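Local coordinates for beta-glycosidase (PDB 6T2R), which hydrolyses glycans as a family 16 glycoside hydrolase of a human gut bacterium, probably as an endo-acting O-glycanase that initiates mucin breakdown, at residues A[211-216]-A[220-225]; A[163-168]-A[174-179]. All blocks are in the same frame, centred on the assembly; numbering follows the deposited sequence.

Contact 1: residues A[211-216]-A[220-225]; sequences YPRIET and GQFPFN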
loop_
_atom_site.group_PDB
_atom_site.type_symbol
_atom_site.label_atom_id
_atom_site.label_comp_id
_atom_site.label_asym_id
_atom_site.label_seq_id
_atom_site.Cartn_x
_atom_site.Cartn_y
_atom_site.Cartn_z
ATOM N N TYR A 211 -3.538 -10.555 11.811
ATOM C CA TYR A 211 -4.149 -9.597 12.753
ATOM C C TYR A 211 -5.563 -10.076 13.031
ATOM O O TYR A 211 -6.397 -10.027 12.132
ATOM C CB TYR A 211 -4.147 -8.152 12.264
ATOM C CG TYR A 211 -4.464 -7.213 13.396
ATOM C CD1 TYR A 211 -3.507 -6.947 14.362
ATOM C CD2 TYR A 211 -5.733 -6.692 13.565
ATOM C CE1 TYR A 211 -3.790 -6.111 15.432
ATOM C CE2 TYR A 211 -6.046 -5.871 14.638
ATOM C CZ TYR A 211 -5.063 -5.569 15.578
ATOM O OH TYR A 211 -5.318 -4.753 16.652
ATOM N N PRO A 212 -5.833 -10.566 14.261
ATOM C CA PRO A 212 -7.143 -11.079 14.635
ATOM C C PRO A 212 -8.122 -10.004 15.122
ATOM O O PRO A 212 -7.702 -9.054 15.751
ATOM C CB PRO A 212 -6.801 -12.056 15.765
ATOM C CG PRO A 212 -5.639 -11.391 16.474
ATOM C CD PRO A 212 -4.851 -10.706 15.368
ATOM N N ARG A 213 -9.414 -10.227 14.826
ATOM C CA ARG A 213 -10.556 -9.625 15.537
ATOM C C ARG A 213 -10.726 -10.361 16.863
ATOM O O ARG A 213 -11.136 -11.566 16.844
ATOM C CB ARG A 213 -11.843 -9.702 14.714
ATOM C CG ARG A 213 -13.003 -8.940 15.354
ATOM C CD ARG A 213 -14.365 -9.197 14.735
ATOM N NE ARG A 213 -14.512 -8.819 13.327
ATOM C CZ ARG A 213 -14.891 -7.607 12.822
ATOM N NH1 ARG A 213 -15.152 -6.561 13.606
ATOM N NH2 ARG A 213 -14.982 -7.443 11.495
ATOM N N ILE A 214 -10.480 -9.665 17.973
ATOM C CA ILE A 214 -10.545 -10.268 19.330
ATOM C C ILE A 214 -11.810 -9.784 20.056
ATOM O O ILE A 214 -12.349 -8.723 19.748
ATOM C CB ILE A 214 -9.248 -10.007 20.122
ATOM C CG1 ILE A 214 -8.998 -8.522 20.403
ATOM C CG2 ILE A 214 -8.079 -10.647 19.398
ATOM C CD1 ILE A 214 -8.082 -8.243 21.585
ATOM N N GLU A 215 -12.315 -10.585 20.968
ATOM C CA GLU A 215 -13.282 -10.075 21.962
ATOM C C GLU A 215 -12.511 -9.103 22.868
ATOM O O GLU A 215 -11.406 -9.439 23.322
ATOM C CB GLU A 215 -13.927 -11.241 22.690
ATOM C CG GLU A 215 -12.986 -11.853 23.701
ATOM C CD GLU A 215 -13.377 -13.268 24.062
ATOM O OE1 GLU A 215 -12.567 -13.938 24.710
ATOM O OE2 GLU A 215 -14.501 -13.685 23.677
ATOM N N THR A 216 -13.021 -7.892 23.002
ATOM C CA THR A 216 -12.387 -6.792 23.737
ATOM C C THR A 216 -13.489 -5.888 24.269
ATOM O O THR A 216 -14.468 -5.663 23.551
ATOM C CB THR A 216 -11.422 -5.998 22.860
ATOM O OG1 THR A 216 -10.828 -5.007 23.696
ATOM C CG2 THR A 216 -12.096 -5.345 21.679
ATOM N N GLY A 220 -13.331 -0.221 18.017
ATOM C CA GLY A 220 -12.409 0.116 16.922
ATOM C C GLY A 220 -11.281 -0.893 16.753
ATOM O O GLY A 220 -10.326 -0.574 16.038
ATOM N N GLN A 221 -11.375 -2.088 17.332
ATOM C CA GLN A 221 -10.232 -3.035 17.265
ATOM C C GLN A 221 -10.168 -3.669 15.864
ATOM O O GLN A 221 -9.077 -4.116 15.508
ATOM C CB GLN A 221 -10.282 -4.059 18.408
ATOM C CG GLN A 221 -9.025 -4.902 18.473
ATOM C CD GLN A 221 -9.118 -6.118 17.564
ATOM O OE1 GLN A 221 -10.216 -6.606 17.277
ATOM N NE2 GLN A 221 -7.972 -6.610 17.105
ATOM N N PHE A 222 -11.280 -3.774 15.143
ATOM C CA PHE A 222 -11.307 -4.427 13.809
ATOM C C PHE A 222 -12.271 -3.718 12.868
ATOM O O PHE A 222 -13.327 -4.233 12.554
ATOM C CB PHE A 222 -11.626 -5.908 13.872
ATOM C CG PHE A 222 -11.053 -6.714 12.724
ATOM C CD1 PHE A 222 -9.747 -7.221 12.776
ATOM C CD2 PHE A 222 -11.798 -6.968 11.598
ATOM C CE1 PHE A 222 -9.230 -8.008 11.762
ATOM C CE2 PHE A 222 -11.267 -7.744 10.572
ATOM C CZ PHE A 222 -9.992 -8.255 10.647
ATOM N N PRO A 223 -11.886 -2.534 12.342
ATOM C CA PRO A 223 -12.736 -1.748 11.449
ATOM C C PRO A 223 -12.563 -2.078 9.950
ATOM O O PRO A 223 -13.195 -1.443 9.089
ATOM C CB PRO A 223 -12.199 -0.340 11.757
ATOM C CG PRO A 223 -10.703 -0.524 11.928
ATOM C CD PRO A 223 -10.601 -1.869 12.614
ATOM N N PHE A 224 -11.750 -3.090 9.644
ATOM C CA PHE A 224 -11.164 -3.271 8.292
ATOM C C PHE A 224 -12.181 -3.836 7.267
ATOM O O PHE A 224 -11.920 -3.657 6.072
ATOM C CB PHE A 224 -9.909 -4.131 8.396
ATOM C CG PHE A 224 -8.941 -3.687 9.471
ATOM C CD1 PHE A 224 -8.202 -2.524 9.321
ATOM C CD2 PHE A 224 -8.755 -4.447 10.626
ATOM C CE1 PHE A 224 -7.290 -2.123 10.285
ATOM C CE2 PHE A 224 -7.860 -4.035 11.606
ATOM C CZ PHE A 224 -7.139 -2.866 11.437
ATOM N N ASN A 225 -13.282 -4.486 7.651
ATOM C CA ASN A 225 -14.140 -5.184 6.651
ATOM C C ASN A 225 -15.093 -4.161 6.067
ATOM O O ASN A 225 -16.262 -4.307 6.273
ATOM C CB ASN A 225 -14.858 -6.428 7.173
ATOM C CG ASN A 225 -13.886 -7.575 7.351
ATOM O OD1 ASN A 225 -13.946 -8.263 8.374
ATOM N ND2 ASN A 225 -12.951 -7.747 6.410
HETATM O O HOH W 1 -6.908 -2.763 15.698
HETATM O O HOH W 2 -14.639 -4.500 10.310
HETATM O O HOH W 3 -12.788 -6.491 18.087
#
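Gln221 plugs its amide into the bend where the chain leaves strand 206-212. With CG anti to the backbone N (chi1 -172°) and the chain folded back at chi2, its amide lies against the backbone of 212-214. NE2 gives a nearly straight bond to Pro212 O (2.8 Å), in the plane of both groups, and a weak one to Tyr211 OH. OE1 takes Ile214 N at 3.1 Å, the donor sitting above the carbonyl plane, and accepts a water that spans to Ile214 O. Both amide ends of this buried side chain are thus used, which fixes its rotation. Beside it Phe222 is sandwiched: Arg213 CB makes a CH-pi contact on one face, 4.0 Å from the ring centroid, and Phe224 CD2 covers the opposite face. A second water ties Tyr211 OH to Gln221 O.

The outer side is open to solvent and held partly through water. The exposed Arg213 guanidinium has one face over Phe222 CD2, 3.2 Å from NH2; its NE bonds Pro196 O, and a water links NH2 to Phe222 O and Asn225 N. A glutamine amide thus grips the connecting bend between strands 206-212 and 228-233 of the family 16 beta-sandwich (jelly-roll) fold.

Contact 2: residues A[163-168]-A[174-179]; sequences HYTYTL and PKHGNT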
loop_
_atom_site.group_PDB
_atom_site.type_symbol
_atom_site.label_atom_id
_atom_site.label_comp_id
_atom_site.label_asym_id
_atom_site.label_seq_id
_atom_site.Cartn_x
_atom_site.Cartn_y
_atom_site.Cartn_z
ATOM N N HIS A 163 -8.088 2.976 15.794
ATOM C CA HIS A 163 -8.399 3.632 17.094
ATOM C C HIS A 163 -7.732 2.836 18.216
ATOM O O HIS A 163 -7.180 3.421 19.139
ATOM C CB HIS A 163 -9.906 3.702 17.261
ATOM C CG HIS A 163 -10.376 4.118 18.600
ATOM N ND1 HIS A 163 -10.292 5.416 19.013
ATOM C CD2 HIS A 163 -10.938 3.406 19.608
ATOM C CE1 HIS A 163 -10.819 5.492 20.220
ATOM N NE2 HIS A 163 -11.207 4.275 20.618
ATOM N N TYR A 164 -7.773 1.525 18.112
ATOM C CA TYR A 164 -7.326 0.604 19.178
ATOM C C TYR A 164 -5.802 0.646 19.261
ATOM O O TYR A 164 -5.310 0.790 20.365
ATOM C CB TYR A 164 -7.904 -0.781 18.880
ATOM C CG TYR A 164 -7.606 -1.873 19.874
ATOM C CD1 TYR A 164 -6.496 -2.685 19.706
ATOM C CD2 TYR A 164 -8.481 -2.166 20.914
ATOM C CE1 TYR A 164 -6.247 -3.748 20.555
ATOM C CE2 TYR A 164 -8.235 -3.216 21.784
ATOM C CZ TYR A 164 -7.104 -4.000 21.611
ATOM O OH TYR A 164 -6.861 -5.073 22.413
ATOM N N THR A 165 -5.091 0.537 18.130
ATOM C CA THR A 165 -3.624 0.472 18.121
ATOM C C THR A 165 -3.050 1.846 18.419
ATOM O O THR A 165 -2.047 1.905 19.118
ATOM C CB THR A 165 -3.062 -0.025 16.790
ATOM O OG1 THR A 165 -3.310 0.969 15.791
ATOM C CG2 THR A 165 -3.603 -1.390 16.416
ATOM N N TYR A 166 -3.605 2.887 17.821
ATOM C CA TYR A 166 -3.014 4.245 17.823
ATOM C C TYR A 166 -3.651 5.098 18.934
ATOM O O TYR A 166 -2.957 5.513 19.850
ATOM C CB TYR A 166 -3.154 4.896 16.447
ATOM C CG TYR A 166 -2.494 6.243 16.338
ATOM C CD1 TYR A 166 -1.145 6.377 16.034
ATOM C CD2 TYR A 166 -3.238 7.402 16.522
ATOM C CE1 TYR A 166 -0.558 7.631 15.924
ATOM C CE2 TYR A 166 -2.664 8.657 16.426
ATOM C CZ TYR A 166 -1.319 8.766 16.136
ATOM O OH TYR A 166 -0.793 10.011 16.013
ATOM N N THR A 167 -4.935 5.410 18.871
ATOM C CA THR A 167 -5.563 6.298 19.886
ATOM C C THR A 167 -5.530 5.659 21.294
ATOM O O THR A 167 -5.156 6.368 22.242
ATOM C CB THR A 167 -6.960 6.737 19.454
ATOM O OG1 THR A 167 -6.895 7.192 18.102
ATOM C CG2 THR A 167 -7.488 7.842 20.336
ATOM N N LEU A 168 -5.885 4.383 21.462
ATOM C CA LEU A 168 -5.855 3.737 22.800
ATOM C C LEU A 168 -4.467 3.188 23.142
ATOM O O LEU A 168 -4.262 2.835 24.310
ATOM C CB LEU A 168 -6.875 2.618 22.830
ATOM C CG LEU A 168 -8.296 3.056 22.497
ATOM C CD1 LEU A 168 -9.267 1.885 22.644
ATOM C CD2 LEU A 168 -8.712 4.217 23.399
ATOM N N PRO A 174 -3.729 -7.658 20.201
ATOM C CA PRO A 174 -2.701 -8.455 19.530
ATOM C C PRO A 174 -1.648 -7.637 18.788
ATOM O O PRO A 174 -1.872 -6.453 18.572
ATOM C CB PRO A 174 -3.513 -9.261 18.517
ATOM C CG PRO A 174 -4.705 -8.363 18.199
ATOM C CD PRO A 174 -4.950 -7.497 19.413
ATOM N N LYS A 175 -0.547 -8.289 18.413
ATOM C CA LYS A 175 0.613 -7.656 17.718
ATOM C C LYS A 175 0.094 -7.011 16.419
ATOM O O LYS A 175 -0.496 -7.713 15.607
ATOM C CB LYS A 175 1.687 -8.718 17.452
ATOM C CG LYS A 175 3.129 -8.245 17.548
ATOM C CD LYS A 175 4.155 -9.370 17.482
ATOM C CE LYS A 175 4.327 -9.908 16.078
ATOM N NZ LYS A 175 5.256 -11.060 16.073
ATOM N N HIS A 176 0.278 -5.714 16.234
ATOM C CA HIS A 176 -0.327 -4.969 15.109
ATOM C C HIS A 176 0.576 -4.971 13.870
ATOM O O HIS A 176 0.103 -4.492 12.803
ATOM C CB HIS A 176 -0.668 -3.550 15.554
ATOM C CG HIS A 176 0.497 -2.623 15.581
ATOM N ND1 HIS A 176 0.498 -1.444 14.887
ATOM C CD2 HIS A 176 1.681 -2.692 16.221
ATOM C CE1 HIS A 176 1.643 -0.834 15.102
ATOM N NE2 HIS A 176 2.381 -1.572 15.908
ATOM N N GLY A 177 1.794 -5.489 13.981
ATOM C CA GLY A 177 2.762 -5.476 12.870
ATOM C C GLY A 177 3.842 -6.536 12.987
ATOM O O GLY A 177 4.024 -7.095 14.052
ATOM N N ASN A 178 4.490 -6.856 11.879
ATOM C CA ASN A 178 5.627 -7.799 11.881
ATOM C C ASN A 178 6.456 -7.574 10.618
ATOM O O ASN A 178 5.889 -7.255 9.567
ATOM C CB ASN A 178 5.123 -9.246 11.995
ATOM C CG ASN A 178 6.182 -10.178 12.538
ATOM O OD1 ASN A 178 6.827 -9.834 13.496
ATOM N ND2 ASN A 178 6.358 -11.344 11.935
ATOM N N THR A 179 7.755 -7.822 10.715
ATOM C CA THR A 179 8.698 -7.797 9.579
ATOM C C THR A 179 8.906 -9.205 9.049
ATOM O O THR A 179 8.661 -10.167 9.757
ATOM C CB THR A 179 10.051 -7.187 9.953
ATOM O OG1 THR A 179 10.609 -8.093 10.891
ATOM C CG2 THR A 179 9.947 -5.799 10.526
#
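Thr165 and His176 mark the closest backbone approach, their CA atoms 7.0 Å apart, too far for main-chain pairing. Residues 163-167 form a short, weakly bonded helix with a wider pi-type turn, seen in the bond from Leu168 N to His163 O (2.8 Å). The other segment starts at Pro174, behind a cis peptide bond, and straightens into strand 177-181.

Two small side-chain contacts carry the interface, burying just 127 Å² in all. The methyl CG2 of Thr165 reaches CB of His176 at 3.7 Å, the two side chains meeting at a slant. The threonine torsion (chi1 68°) sets OG1 between the backbone N and carbonyl carbon, where it bonds Ser162 N, just before the helix, and leaves the methyl to do the touching. His176 is anchored to strand 155-161: its ND1 bonds Val160 O, and its backbone also pairs with Val160.

The second contact lies at the proline. Tyr164 swings its ring away from its own backbone N (chi1 -178°), which brings CE1 to 4.1 Å from Pro174 CD, an oblique approach. Its hydroxyl is bonded to Asn173 O, the residue just before the proline, so a polar bond at the ring's tip accompanies the apolar touch at its side.

This is a helical turn packed on the return of a strand-to-strand connection: strands 155-161 and 177-181 pair antiparallel, and residues 163-176 form the long excursion between them at the edge of the family 16 beta-sandwich.

In the fold
Contact 2 closes before contact 1 opens along the chain, yet their centres lie about 10 Å apart and they pack directly on each other. Tyr164 joins them, its CD1 lying 3.6 Å from Gln221 CG while its OH is 3.5 Å from Ile214 CD1. Pro174 CG sits 3.6 Å from Pro212 CG, and Tyr211 CD1 comes within 3.3 Å of Lys175 O. Both lie on the same side of the chain's centre, about 20 Å (contact 1) and 17 Å (contact 2) from it, measured between centres. Strand 155-161, which both touch, pairs with strand 143-145, in the region that probably carries the catalytic motif, as in other family 16 enzymes.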